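Local coordinates for phosphoglycerate kinase (Coxiella burnetii, PDB 4NG4), which catalyses the reversible transfer of a phosphoryl group from ATP to (2R)-3-phosphoglycerate, forming ADP and (2R)-3-phosphoglyceroyl phosphate, a step of glycolysis, at residues 320-325 against 339-344; 185-190 against 349-354; 34-37 against 42-45; 28-33 against 152-157; 232-237 against 245-250. All coordinates share one frame; numbering follows the deposited sequence.

Contacts 1 and 2 share the C-terminal half's parallel sheet: strands 319-323 and 351-354 are neighbours in it, and helix 336-347 joins them. Both are buried and rest on side-chain packing, an indole under a leucine methyl in contact 1, and in contact 2 isoleucine packing with an arginine stacked on a tyrosine. Contact 4, partly buried, belongs to the other parallel sheet and sets an arginine and an aspartate, bonded mostly to other residues, beside a threonine and an alanine; Leu185 of contact 2 touches Phe152 of contact 4. Contact 3 continues the chain just past contact 4's first segment into a surface hairpin. Contact 5, also at the surface, closes a loop between two helices.

Contact 1: 320-325 against 339-344; sequences IVWNGP and RALAQA. With ADP (adenosine-5'-diphosphate), chain E.
Trp322, one residue before the end of strand 319-323, faces Leu341 and Ala342 of helix 336-347, and the main chains stay well apart, the CA atoms of Trp322 and Ala342 being 9.4 Å from each other. The indole spans that gap. With Trp322 CG anti to its own N (chi1 167°), the ring reaches out to the helix, and Leu341 CD2 sits over one of its faces. This methyl makes a CH-pi contact, lying 4.1 Å from the centroid of the Trp322 five-membered ring and 26° off its normal, displaced toward the rim. At the far end of the indole, Trp322 CH2 meets Ala342 CB obliquely at 3.9 Å. The N-H helps to set the indole's rotation: Trp322 NE1 donates to Gly324 O at 2.8 Å, with the acceptor close to the ring plane but the donor well above the plane of that carbonyl. The strand thus turns into the loop 324-325 with its backbone tied to the indole. Beyond it lies the nucleotide, where Asn323 ND2 gives a weak hydrogen bond to ADP O3B and another to Gly355 O, and Asn323 OD1 accepts one from Lys208. Strand 319-323, helix 336-347 and strand 351-354 form a beta-alpha-beta unit; Val199 of strand 196-202 touches both Trp322 and Leu341, helix 304-316 packs on Leu341, and Thr359 and Leu363 of helix 357-365 pack on the indole.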
# COMPACT_ATOMS: atom_id res chain seq x y z
N ILE A 320 -3.95 -14.46 -5.31
CA ILE A 320 -4.96 -13.68 -4.60
C ILE A 320 -4.49 -12.25 -4.27
O ILE A 320 -3.36 -12.04 -3.85
CB ILE A 320 -5.39 -14.38 -3.30
CG1 ILE A 320 -5.96 -15.78 -3.59
CG2 ILE A 320 -6.41 -13.53 -2.57
CD1 ILE A 320 -6.33 -16.58 -2.35
N VAL A 321 -5.37 -11.27 -4.49
CA VAL A 321 -5.06 -9.87 -4.16
C VAL A 321 -6.20 -9.35 -3.28
O VAL A 321 -7.32 -9.33 -3.72
CB VAL A 321 -4.92 -8.99 -5.44
CG1 VAL A 321 -4.55 -7.58 -5.08
CG2 VAL A 321 -3.86 -9.55 -6.36
N TRP A 322 -5.92 -8.96 -2.05
CA TRP A 322 -6.99 -8.63 -1.11
C TRP A 322 -6.76 -7.30 -0.37
O TRP A 322 -5.77 -7.14 0.33
CB TRP A 322 -7.18 -9.77 -0.12
CG TRP A 322 -8.02 -9.45 1.06
CD1 TRP A 322 -9.11 -8.63 1.10
CD2 TRP A 322 -7.85 -9.95 2.38
NE1 TRP A 322 -9.62 -8.58 2.38
CE2 TRP A 322 -8.86 -9.39 3.18
CE3 TRP A 322 -6.93 -10.81 2.97
CZ2 TRP A 322 -8.97 -9.66 4.54
CZ3 TRP A 322 -7.04 -11.07 4.33
CH2 TRP A 322 -8.05 -10.50 5.09
N ASN A 323 -7.70 -6.37 -0.55
CA ASN A 323 -7.67 -5.05 0.01
C ASN A 323 -9.02 -4.69 0.59
O ASN A 323 -9.92 -4.31 -0.15
CB ASN A 323 -7.32 -4.03 -1.07
CG ASN A 323 -7.56 -2.60 -0.62
OD1 ASN A 323 -8.10 -1.78 -1.36
ND2 ASN A 323 -7.17 -2.29 0.62
N GLY A 324 -9.16 -4.81 1.90
CA GLY A 324 -10.36 -4.36 2.59
C GLY A 324 -11.12 -5.47 3.30
O GLY A 324 -11.46 -6.49 2.69
N PRO A 325 -11.42 -5.26 4.59
CA PRO A 325 -12.22 -6.25 5.33
C PRO A 325 -13.67 -6.26 4.85
O PRO A 325 -14.20 -5.21 4.44
CB PRO A 325 -12.13 -5.76 6.76
CG PRO A 325 -12.01 -4.27 6.63
CD PRO A 325 -11.28 -4.00 5.33
N ARG A 339 -12.56 -12.96 9.33
CA ARG A 339 -11.65 -14.02 9.78
C ARG A 339 -11.71 -15.22 8.82
O ARG A 339 -10.70 -15.64 8.28
CB ARG A 339 -12.01 -14.49 11.19
CG ARG A 339 -10.91 -15.32 11.87
CD ARG A 339 -11.47 -16.15 13.01
NE ARG A 339 -12.56 -15.43 13.68
CZ ARG A 339 -12.41 -14.57 14.69
NH1 ARG A 339 -11.20 -14.32 15.20
NH2 ARG A 339 -13.48 -13.97 15.19
N ALA A 340 -12.92 -15.74 8.61
CA ALA A 340 -13.14 -16.86 7.70
C ALA A 340 -12.36 -16.64 6.43
O ALA A 340 -11.65 -17.52 5.98
CB ALA A 340 -14.61 -16.99 7.38
N LEU A 341 -12.50 -15.45 5.86
CA LEU A 341 -11.83 -15.10 4.62
C LEU A 341 -10.33 -15.12 4.84
O LEU A 341 -9.59 -15.74 4.07
CB LEU A 341 -12.28 -13.72 4.14
CG LEU A 341 -11.60 -13.18 2.87
CD1 LEU A 341 -12.09 -13.92 1.63
CD2 LEU A 341 -11.83 -11.68 2.74
N ALA A 342 -9.87 -14.45 5.88
CA ALA A 342 -8.44 -14.35 6.15
C ALA A 342 -7.83 -15.74 6.25
O ALA A 342 -6.81 -16.02 5.63
CB ALA A 342 -8.20 -13.57 7.43
N GLN A 343 -8.49 -16.62 7.00
CA GLN A 343 -8.04 -18.00 7.18
C GLN A 343 -8.00 -18.75 5.85
O GLN A 343 -7.06 -19.52 5.62
CB GLN A 343 -8.93 -18.72 8.19
CG GLN A 343 -8.80 -18.16 9.61
CD GLN A 343 -9.72 -18.83 10.62
OE1 GLN A 343 -10.82 -19.27 10.28
NE2 GLN A 343 -9.28 -18.89 11.88
N ALA A 344 -8.98 -18.51 4.98
CA ALA A 344 -9.02 -19.17 3.67
C ALA A 344 -7.81 -18.80 2.81
O ALA A 344 -7.20 -19.67 2.18
CB ALA A 344 -10.32 -18.85 2.95
PB ADP E . -8.56 -0.87 3.96
O1B ADP E . -8.22 -2.17 4.65
O2B ADP E . -8.14 0.35 4.75
O3B ADP E . -8.21 -0.83 2.50
PA ADP E . -11.12 0.36 3.54
O1A ADP E . -10.40 1.66 3.81
O2A ADP E . -11.62 0.11 2.14
O3A ADP E . -10.18 -0.89 3.96
O5' ADP E . -12.37 0.32 4.57
C5' ADP E . -12.47 -0.64 5.63
C4' ADP E . -13.22 -0.06 6.82
O4' ADP E . -14.61 0.05 6.49
C3' ADP E . -13.10 -0.94 8.07
O3' ADP E . -12.51 -0.21 9.15
C2' ADP E . -14.52 -1.41 8.37
O2' ADP E . -14.87 -1.30 9.75
C1' ADP E . -15.44 -0.53 7.51
N9 ADP E . -16.58 -1.32 6.95
C8 ADP E . -16.51 -2.39 6.13
N7 ADP E . -17.75 -2.85 5.84
C5 ADP E . -18.65 -2.07 6.47
C6 ADP E . -20.13 -2.00 6.58
N6 ADP E . -20.94 -2.89 5.95
N1 ADP E . -20.65 -1.01 7.35
C2 ADP E . -19.89 -0.10 8.00
N3 ADP E . -18.54 -0.11 7.94
C4 ADP E . -17.88 -1.05 7.20

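Contact 2: 185-190 against 349-354; sequences LSRALE and TAYSIV
Arg187, near the C-terminal end of helix 176-190, lays its guanidinium flat on the ring of Tyr351 at the start of strand 351-354. The planes are only 10° apart and the centres 3.9 Å, a stacked cation-pi pair. Two conformations bring it about. Arg187 runs extended from CG to NE, with CG anti to its backbone N, carrying its charged end from the helix out over the ring. Tyr351 also holds CG anti to N (chi1 -179°), projecting the ring toward the helix. The aliphatic part of the arginine shares the same face: Arg187 CD lies 3.9 Å from the Tyr351 centroid, almost on the normal. Deeper in, Ile353 points its branches at the helix. Its CG2 touches Leu185 CD2 at 3.9 Å; the leucine leaves the helix facing away, and its CD2 branch comes back to make the contact. Ile353 CD1 is directed at Ala188 CB, a pair modelled too close for its distance to be trusted. The alternate residues Ser352 and Val354 turn to the sheet's other face, where Val354 packs on helix 357-365. Helix and strand run at 118° with axes 9.3 Å apart, as when a helix covers one face of a parallel alpha/beta sheet; in phosphoglycerate kinases this helix leads from the N-terminal domain into the C-terminal, nucleotide-binding one.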
# COMPACT_ATOMS: atom_id res chain seq x y z
N LEU A 185 3.67 -7.09 -6.30
CA LEU A 185 2.47 -6.52 -6.88
C LEU A 185 2.31 -6.95 -8.33
O LEU A 185 1.27 -7.51 -8.70
CB LEU A 185 2.45 -5.00 -6.78
CG LEU A 185 2.25 -4.37 -5.40
CD1 LEU A 185 1.91 -2.91 -5.60
CD2 LEU A 185 1.17 -5.04 -4.58
N SER A 186 3.33 -6.70 -9.14
CA SER A 186 3.24 -6.94 -10.58
C SER A 186 3.29 -8.42 -10.93
O SER A 186 2.69 -8.82 -11.92
CB SER A 186 4.33 -6.19 -11.34
OG SER A 186 5.61 -6.66 -10.99
N ARG A 187 3.99 -9.23 -10.12
CA ARG A 187 3.91 -10.70 -10.24
C ARG A 187 2.45 -11.15 -10.31
O ARG A 187 2.08 -11.96 -11.16
CB ARG A 187 4.59 -11.42 -9.06
CG ARG A 187 4.09 -12.86 -8.82
CD ARG A 187 4.91 -13.61 -7.79
NE ARG A 187 4.41 -14.97 -7.64
CZ ARG A 187 5.09 -16.00 -7.14
NH1 ARG A 187 6.36 -15.87 -6.72
NH2 ARG A 187 4.51 -17.19 -7.07
N ALA A 188 1.63 -10.63 -9.41
CA ALA A 188 0.22 -10.99 -9.36
C ALA A 188 -0.66 -10.06 -10.17
O ALA A 188 -1.84 -9.89 -9.83
CB ALA A 188 -0.26 -11.00 -7.91
N LEU A 189 -0.11 -9.46 -11.23
CA LEU A 189 -0.90 -8.55 -12.11
C LEU A 189 -0.50 -8.52 -13.60
O LEU A 189 -1.13 -7.81 -14.37
CB LEU A 189 -0.84 -7.12 -11.56
CG LEU A 189 -1.48 -6.78 -10.21
CD1 LEU A 189 -1.34 -5.26 -9.99
CD2 LEU A 189 -2.96 -7.24 -10.16
N GLU A 190 0.53 -9.25 -14.01
CA GLU A 190 0.95 -9.25 -15.42
C GLU A 190 1.29 -10.64 -15.96
O GLU A 190 1.43 -10.83 -17.18
CB GLU A 190 2.13 -8.28 -15.65
CG GLU A 190 1.73 -6.82 -15.93
CD GLU A 190 2.95 -5.87 -15.99
OE1 GLU A 190 3.83 -6.06 -16.88
OE2 GLU A 190 3.03 -4.94 -15.16
N THR A 349 -3.14 -22.04 -1.15
CA THR A 349 -1.86 -22.36 -1.76
C THR A 349 -1.49 -21.31 -2.81
O THR A 349 -0.40 -21.33 -3.36
CB THR A 349 -1.95 -23.75 -2.43
OG1 THR A 349 -0.67 -24.12 -2.89
CG2 THR A 349 -2.93 -23.76 -3.61
N ALA A 350 -2.41 -20.39 -3.07
CA ALA A 350 -2.18 -19.29 -3.99
C ALA A 350 -1.18 -18.33 -3.40
O ALA A 350 -1.03 -18.27 -2.18
CB ALA A 350 -3.48 -18.58 -4.29
N TYR A 351 -0.49 -17.61 -4.26
CA TYR A 351 0.40 -16.52 -3.85
C TYR A 351 -0.46 -15.33 -3.43
O TYR A 351 -1.04 -14.66 -4.29
CB TYR A 351 1.33 -16.14 -5.01
CG TYR A 351 2.31 -15.05 -4.66
CD1 TYR A 351 3.48 -15.34 -3.99
CD2 TYR A 351 2.05 -13.72 -4.99
CE1 TYR A 351 4.39 -14.34 -3.66
CE2 TYR A 351 2.95 -12.72 -4.66
CZ TYR A 351 4.12 -13.04 -3.99
OH TYR A 351 5.02 -12.06 -3.66
N SER A 352 -0.56 -15.10 -2.13
CA SER A 352 -1.45 -14.04 -1.59
C SER A 352 -0.72 -12.70 -1.41
O SER A 352 0.45 -12.66 -1.01
CB SER A 352 -2.08 -14.49 -0.26
OG SER A 352 -1.09 -14.94 0.66
N ILE A 353 -1.43 -11.60 -1.73
CA ILE A 353 -0.89 -10.25 -1.61
C ILE A 353 -1.95 -9.38 -0.98
O ILE A 353 -3.03 -9.21 -1.55
CB ILE A 353 -0.57 -9.63 -2.98
CG1 ILE A 353 0.25 -10.58 -3.85
CG2 ILE A 353 0.22 -8.36 -2.83
CD1 ILE A 353 0.36 -10.11 -5.27
N VAL A 354 -1.67 -8.83 0.21
CA VAL A 354 -2.63 -7.96 0.91
C VAL A 354 -2.05 -6.59 1.16
O VAL A 354 -0.84 -6.41 1.19
CB VAL A 354 -3.10 -8.55 2.25
CG1 VAL A 354 -3.67 -9.95 2.06
CG2 VAL A 354 -1.97 -8.57 3.26

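Contact 3: 34-37 against 42-45; sequences NVPM and ITND
The ring of Pro36, the one closed ring in this contact, meets Thr43 and Asn44 through three of its carbons. Pro36 CB lies 3.2 Å from Thr43 OG1, Pro36 CG is 3.8 Å from Asn44 CB, and Pro36 CD approaches Asn44 O at 3.4 Å. With Thr43 OG1 between its own backbone N and carbonyl carbon (chi1 52°), the hydroxyl faces the proline. Beside the ring, two backbone hydrogens address one acceptor. Thr43 N gives a weak but nearly straight hydrogen bond to Pro36 O, 3.3 Å long with an N-H...O angle of 166°, and Ile42 CA makes a CA-H...O contact with the same oxygen. Next along, Met37 and Ile42 form an antiparallel, non-hydrogen-bonded pair, CA atoms 4.5 Å apart, in a tight beta hairpin of strands 37-38 and 41-42. Their side chains lie on the same face, where Met37 CE meets Ile42 CG1. Ile42 CG1 also packs on Val35 CG2, at 3.8 Å, while Val35 CB comes against Asn44 O. Around it, Met37 touches Leu71, and Asn34, a predicted substrate-binding residue, accepts a hydrogen bond from Gly72 N. The chemistry is thus mixed, with apolar packing of Val35, Ile42 and Met37, carbon-oxygen contacts round Pro36 and one weak hydrogen bond, suggesting that side-chain packing and the short hairpin connection probably hold these surface segments together.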
# COMPACT_ATOMS: atom_id res chain seq x y z
N ASN A 34 10.05 7.34 7.86
CA ASN A 34 9.01 8.18 8.47
C ASN A 34 8.33 7.47 9.63
O ASN A 34 7.19 7.04 9.53
CB ASN A 34 7.96 8.58 7.39
CG ASN A 34 6.88 9.49 7.90
OD1 ASN A 34 7.09 10.30 8.77
ND2 ASN A 34 5.70 9.36 7.33
N VAL A 35 9.04 7.34 10.73
CA VAL A 35 8.60 6.54 11.86
C VAL A 35 7.66 7.31 12.78
O VAL A 35 7.76 8.52 12.88
CB VAL A 35 9.81 6.02 12.68
CG1 VAL A 35 10.70 5.14 11.81
CG2 VAL A 35 10.60 7.18 13.25
N PRO A 36 6.74 6.60 13.47
CA PRO A 36 5.93 7.20 14.55
C PRO A 36 6.78 7.69 15.73
O PRO A 36 7.85 7.14 15.98
CB PRO A 36 5.04 6.04 15.00
CG PRO A 36 5.05 5.07 13.89
CD PRO A 36 6.38 5.20 13.22
N MET A 37 6.32 8.72 16.44
CA MET A 37 7.07 9.29 17.57
C MET A 37 6.16 9.83 18.67
O MET A 37 5.11 10.39 18.41
CB MET A 37 7.99 10.42 17.08
CG MET A 37 9.11 9.96 16.14
SD MET A 37 10.46 11.14 15.96
CE MET A 37 11.42 10.36 14.68
N ILE A 42 10.96 7.16 19.42
CA ILE A 42 10.36 6.35 18.36
C ILE A 42 9.54 5.27 19.00
O ILE A 42 10.00 4.62 19.93
CB ILE A 42 11.42 5.68 17.48
CG1 ILE A 42 12.22 6.71 16.70
CG2 ILE A 42 10.76 4.73 16.52
CD1 ILE A 42 13.31 7.33 17.49
N THR A 43 8.33 5.06 18.50
CA THR A 43 7.44 4.00 18.98
C THR A 43 7.38 2.78 18.05
O THR A 43 6.95 1.71 18.47
CB THR A 43 6.01 4.54 19.20
OG1 THR A 43 5.57 5.20 18.01
CG2 THR A 43 5.97 5.52 20.37
N ASN A 44 7.80 2.94 16.80
CA ASN A 44 7.78 1.84 15.84
C ASN A 44 8.88 2.03 14.80
O ASN A 44 8.90 3.03 14.09
CB ASN A 44 6.42 1.79 15.14
CG ASN A 44 6.11 0.44 14.56
OD1 ASN A 44 6.98 -0.44 14.48
ND2 ASN A 44 4.87 0.26 14.14
N ASP A 45 9.79 1.06 14.70
CA ASP A 45 10.98 1.23 13.87
C ASP A 45 11.03 0.24 12.72
O ASP A 45 12.07 0.04 12.09
CB ASP A 45 12.23 1.05 14.74
CG ASP A 45 12.30 -0.32 15.38
OD1 ASP A 45 11.42 -1.16 15.11
OD2 ASP A 45 13.25 -0.56 16.17

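Contact 4: 28-33 against 152-157; sequences MIREDL and FATAHR
Thr154 has the most surface buried here and lies beside the guanidinium of Arg30; Asp32 comes second. The side chains of Thr154 and Arg30 come from opposite directions: Thr154 CG2 approaches Arg30 NH2 at 4.1 Å, while Thr154 OG1 stands over one guanidinium face, 4.4 Å from Arg30 CZ. That hydroxyl is already engaged by Ala151 O. Arg30 bends at chi2 (74°), which turns its head forward, toward the C-terminal end of the strand; NH1 makes a weak hydrogen bond to Glu31 O at 2.8 Å and another bond to His70 ND1, and NE bonds Ser161 OG. Several partners thus hold the guanidinium in place. Strand 26-31 and the neighbouring strand 146-149 are parallel members of the N-terminal sheet, and the loops meeting here follow the C-terminal ends of both, where residues predicted to bind substrate cluster, including Asp32, His70 and Arg157. Asp32 holds CG opposite its backbone N (chi1 -178°), aiming its carboxylate across to Ala153. Asp32 OD2 lies beside the Ala153 methyl, 3.1 Å from CB, and Asp32 OD1 takes part in a long, weak ion pair with Arg47.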
# COMPACT_ATOMS: atom_id res chain seq x y z
N MET A 28 23.05 8.34 -3.29
CA MET A 28 21.95 9.00 -2.61
C MET A 28 20.75 8.05 -2.59
O MET A 28 20.14 7.79 -3.63
CB MET A 28 21.63 10.30 -3.35
CG MET A 28 21.07 11.40 -2.48
SD MET A 28 20.90 12.94 -3.40
CE MET A 28 21.60 14.09 -2.21
N ILE A 29 20.45 7.50 -1.41
CA ILE A 29 19.36 6.54 -1.25
C ILE A 29 18.14 7.21 -0.59
O ILE A 29 18.20 7.60 0.56
CB ILE A 29 19.79 5.35 -0.36
CG1 ILE A 29 21.04 4.69 -0.93
CG2 ILE A 29 18.68 4.32 -0.25
CD1 ILE A 29 21.64 3.68 0.02
N ARG A 30 17.04 7.30 -1.34
CA ARG A 30 15.78 7.79 -0.79
C ARG A 30 15.05 6.64 -0.12
O ARG A 30 14.64 5.66 -0.77
CB ARG A 30 14.91 8.40 -1.89
CG ARG A 30 13.54 8.95 -1.41
CD ARG A 30 13.67 10.24 -0.67
NE ARG A 30 12.39 10.93 -0.50
CZ ARG A 30 11.49 10.66 0.45
NH1 ARG A 30 11.71 9.71 1.34
NH2 ARG A 30 10.36 11.35 0.49
N GLU A 31 14.87 6.77 1.19
CA GLU A 31 14.19 5.76 1.99
C GLU A 31 12.95 6.37 2.68
O GLU A 31 12.78 7.59 2.73
CB GLU A 31 15.15 5.20 3.03
CG GLU A 31 16.41 4.55 2.45
CD GLU A 31 16.19 3.12 2.00
OE1 GLU A 31 15.09 2.59 2.21
OE2 GLU A 31 17.15 2.52 1.44
N ASP A 32 12.09 5.48 3.17
CA ASP A 32 10.91 5.82 3.97
C ASP A 32 11.26 5.45 5.41
O ASP A 32 11.03 4.34 5.85
CB ASP A 32 9.67 5.07 3.46
CG ASP A 32 8.39 5.42 4.23
OD1 ASP A 32 8.41 6.27 5.15
OD2 ASP A 32 7.33 4.83 3.91
N LEU A 33 11.87 6.39 6.10
CA LEU A 33 12.22 6.26 7.52
C LEU A 33 11.25 7.07 8.39
O LEU A 33 11.58 7.43 9.51
CB LEU A 33 13.66 6.74 7.74
CG LEU A 33 14.67 6.25 6.69
CD1 LEU A 33 16.10 6.66 7.08
CD2 LEU A 33 14.58 4.74 6.49
N PHE A 152 8.99 3.06 -2.19
CA PHE A 152 7.70 2.84 -2.86
C PHE A 152 6.52 3.54 -2.17
O PHE A 152 5.59 4.00 -2.84
CB PHE A 152 7.40 1.33 -3.00
CG PHE A 152 6.15 1.03 -3.79
CD1 PHE A 152 6.19 0.90 -5.17
CD2 PHE A 152 4.93 0.85 -3.15
CE1 PHE A 152 5.04 0.62 -5.90
CE2 PHE A 152 3.79 0.57 -3.87
CZ PHE A 152 3.84 0.46 -5.26
N ALA A 153 6.53 3.60 -0.84
CA ALA A 153 5.45 4.30 -0.11
C ALA A 153 5.33 5.79 -0.45
O ALA A 153 4.34 6.43 -0.09
CB ALA A 153 5.63 4.12 1.38
N THR A 154 6.34 6.33 -1.12
CA THR A 154 6.38 7.74 -1.52
C THR A 154 6.27 7.94 -3.05
O THR A 154 6.02 9.06 -3.51
CB THR A 154 7.70 8.40 -1.01
OG1 THR A 154 8.84 7.87 -1.71
CG2 THR A 154 7.90 8.12 0.47
N ALA A 155 6.43 6.85 -3.82
CA ALA A 155 6.54 6.92 -5.29
C ALA A 155 5.32 7.45 -6.03
O ALA A 155 5.44 7.79 -7.23
CB ALA A 155 6.87 5.54 -5.84
N HIS A 156 4.18 7.51 -5.35
CA HIS A 156 2.92 7.88 -5.97
C HIS A 156 2.68 9.39 -6.05
O HIS A 156 1.66 9.84 -6.59
CB HIS A 156 1.74 7.15 -5.29
CG HIS A 156 1.44 7.62 -3.89
ND1 HIS A 156 2.41 7.72 -2.91
CD2 HIS A 156 0.27 7.98 -3.31
CE1 HIS A 156 1.85 8.14 -1.79
NE2 HIS A 156 0.55 8.30 -2.00
N ARG A 157 3.62 10.17 -5.52
CA ARG A 157 3.58 11.63 -5.60
C ARG A 157 4.87 12.17 -6.15
O ARG A 157 5.94 11.61 -5.93
CB ARG A 157 3.32 12.25 -4.22
CG ARG A 157 2.01 11.83 -3.60
CD ARG A 157 0.80 12.42 -4.35
NE ARG A 157 -0.37 11.58 -4.24
CZ ARG A 157 -1.00 11.30 -3.09
NH1 ARG A 157 -0.56 11.80 -1.92
NH2 ARG A 157 -2.07 10.51 -3.10

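Contact 5: 232-237 against 245-250; sequences FLKAQG and CENEWL
Lys234 and Ala235, in the last turn of helix 227-235, meet the loop that leads into helix 250-263, a surface connection between two successive helices that folds back on the first. The first helix closes with a Schellman motif: Gly237 has positive phi (102°), and one of the two bonds back into the last turn is Gly237 N to Lys234 O. The following helix is approached through a short 3-10 segment at 247-248, with Trp249 at the N-cap position. The backbones are nearest at Ala235 and Leu250, their CA atoms 5.0 Å apart.

The apolar contacts centre on Leu250. Its CD2 rests 4.0 Å from Lys234 CG, against the aliphatic part of the lysine, and equally near Ala235 N. The Ala235 methyl packs on Ala253 and Gln254 of helix 250-263. On the other helix, Thr231 touches both Cys245 and Leu250.

A carbon-oxygen contact adds to these: Ala235 CB lies 3.5 Å from Leu250 O.

The polar side-chain contacts across the segments are made by Lys234. Its CG is anti to the backbone N and the chain, slightly bent at chi2 (149°), carries the amine to the loop. There it finds two neighbours, the amide oxygen of Asn247 and the sulfur of Cys245. The amine probably carries its charge at this partly exposed position, and the amide dipole would suit it. Lys234 NZ lies 3.2 Å from Cys245 SG, and it hydrogen-bonds Asn247 OD1 at 3.1 Å, in the carbonyl plane and on a lone pair, with a C=O...N angle of 133°.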
# COMPACT_ATOMS: atom_id res chain seq x y z
N PHE A 232 -23.51 -2.52 -4.24
CA PHE A 232 -23.77 -3.38 -5.39
C PHE A 232 -25.11 -4.12 -5.27
O PHE A 232 -25.90 -4.17 -6.22
CB PHE A 232 -22.63 -4.38 -5.61
CG PHE A 232 -21.49 -3.84 -6.42
CD1 PHE A 232 -21.50 -3.94 -7.80
CD2 PHE A 232 -20.41 -3.25 -5.81
CE1 PHE A 232 -20.47 -3.46 -8.56
CE2 PHE A 232 -19.37 -2.76 -6.55
CZ PHE A 232 -19.40 -2.86 -7.94
N LEU A 233 -25.35 -4.67 -4.09
CA LEU A 233 -26.61 -5.31 -3.77
C LEU A 233 -27.82 -4.37 -3.99
O LEU A 233 -28.92 -4.82 -4.33
CB LEU A 233 -26.58 -5.79 -2.31
CG LEU A 233 -25.69 -6.97 -1.86
CD1 LEU A 233 -25.88 -7.25 -0.37
CD2 LEU A 233 -26.00 -8.22 -2.65
N LYS A 234 -27.63 -3.07 -3.78
CA LYS A 234 -28.72 -2.11 -3.93
C LYS A 234 -28.88 -1.68 -5.40
O LYS A 234 -30.00 -1.41 -5.87
CB LYS A 234 -28.47 -0.91 -3.01
CG LYS A 234 -29.52 0.19 -3.06
CD LYS A 234 -29.60 0.84 -1.72
CE LYS A 234 -30.16 2.23 -1.77
NZ LYS A 234 -30.04 2.77 -0.36
N ALA A 235 -27.76 -1.62 -6.13
CA ALA A 235 -27.80 -1.45 -7.59
C ALA A 235 -28.56 -2.58 -8.25
O ALA A 235 -29.20 -2.35 -9.25
CB ALA A 235 -26.40 -1.37 -8.17
N GLN A 236 -28.48 -3.78 -7.69
CA GLN A 236 -29.22 -4.94 -8.20
C GLN A 236 -30.71 -4.95 -7.81
O GLN A 236 -31.47 -5.76 -8.33
CB GLN A 236 -28.57 -6.25 -7.73
CG GLN A 236 -27.25 -6.55 -8.44
CD GLN A 236 -27.01 -8.03 -8.59
OE1 GLN A 236 -27.46 -8.86 -7.78
NE2 GLN A 236 -26.31 -8.37 -9.64
N GLY A 237 -31.10 -4.08 -6.90
CA GLY A 237 -32.51 -3.94 -6.55
C GLY A 237 -32.92 -4.60 -5.24
O GLY A 237 -34.10 -4.68 -4.94
N CYS A 245 -24.14 2.61 2.27
CA CYS A 245 -24.16 2.56 0.82
C CYS A 245 -23.97 3.96 0.25
O CYS A 245 -24.22 4.96 0.92
CB CYS A 245 -25.48 1.99 0.30
SG CYS A 245 -26.91 3.14 0.42
N GLU A 246 -23.52 4.01 -0.99
CA GLU A 246 -23.37 5.28 -1.68
C GLU A 246 -24.36 5.29 -2.82
O GLU A 246 -24.08 4.73 -3.89
CB GLU A 246 -21.93 5.46 -2.19
CG GLU A 246 -20.96 5.83 -1.09
CD GLU A 246 -19.57 6.15 -1.60
OE1 GLU A 246 -18.96 5.28 -2.26
OE2 GLU A 246 -19.07 7.27 -1.30
N ASN A 247 -25.52 5.91 -2.58
CA ASN A 247 -26.58 6.04 -3.60
C ASN A 247 -26.08 6.67 -4.87
O ASN A 247 -26.54 6.34 -5.97
CB ASN A 247 -27.73 6.89 -3.07
CG ASN A 247 -28.74 6.11 -2.23
OD1 ASN A 247 -28.41 5.12 -1.59
ND2 ASN A 247 -29.98 6.57 -2.24
N GLU A 248 -25.15 7.60 -4.75
CA GLU A 248 -24.71 8.36 -5.92
C GLU A 248 -23.86 7.55 -6.89
O GLU A 248 -23.57 8.01 -7.99
CB GLU A 248 -24.02 9.66 -5.50
CG GLU A 248 -25.01 10.84 -5.49
CD GLU A 248 -24.57 11.98 -4.62
OE1 GLU A 248 -23.41 11.98 -4.19
OE2 GLU A 248 -25.39 12.88 -4.38
N TRP A 249 -23.52 6.32 -6.48
CA TRP A 249 -22.68 5.43 -7.29
C TRP A 249 -23.42 4.15 -7.67
O TRP A 249 -22.80 3.19 -8.14
CB TRP A 249 -21.39 5.11 -6.52
CG TRP A 249 -20.48 6.28 -6.40
CD1 TRP A 249 -20.56 7.30 -5.50
CD2 TRP A 249 -19.35 6.57 -7.23
NE1 TRP A 249 -19.55 8.21 -5.71
CE2 TRP A 249 -18.80 7.78 -6.77
CE3 TRP A 249 -18.76 5.92 -8.31
CZ2 TRP A 249 -17.68 8.34 -7.35
CZ3 TRP A 249 -17.66 6.48 -8.88
CH2 TRP A 249 -17.12 7.68 -8.41
N LEU A 250 -24.74 4.13 -7.50
CA LEU A 250 -25.54 2.96 -7.88
C LEU A 250 -25.47 2.71 -9.39
O LEU A 250 -25.33 1.57 -9.83
CB LEU A 250 -26.99 3.13 -7.44
CG LEU A 250 -27.19 3.32 -5.94
CD1 LEU A 250 -28.66 3.70 -5.60
CD2 LEU A 250 -26.69 2.10 -5.14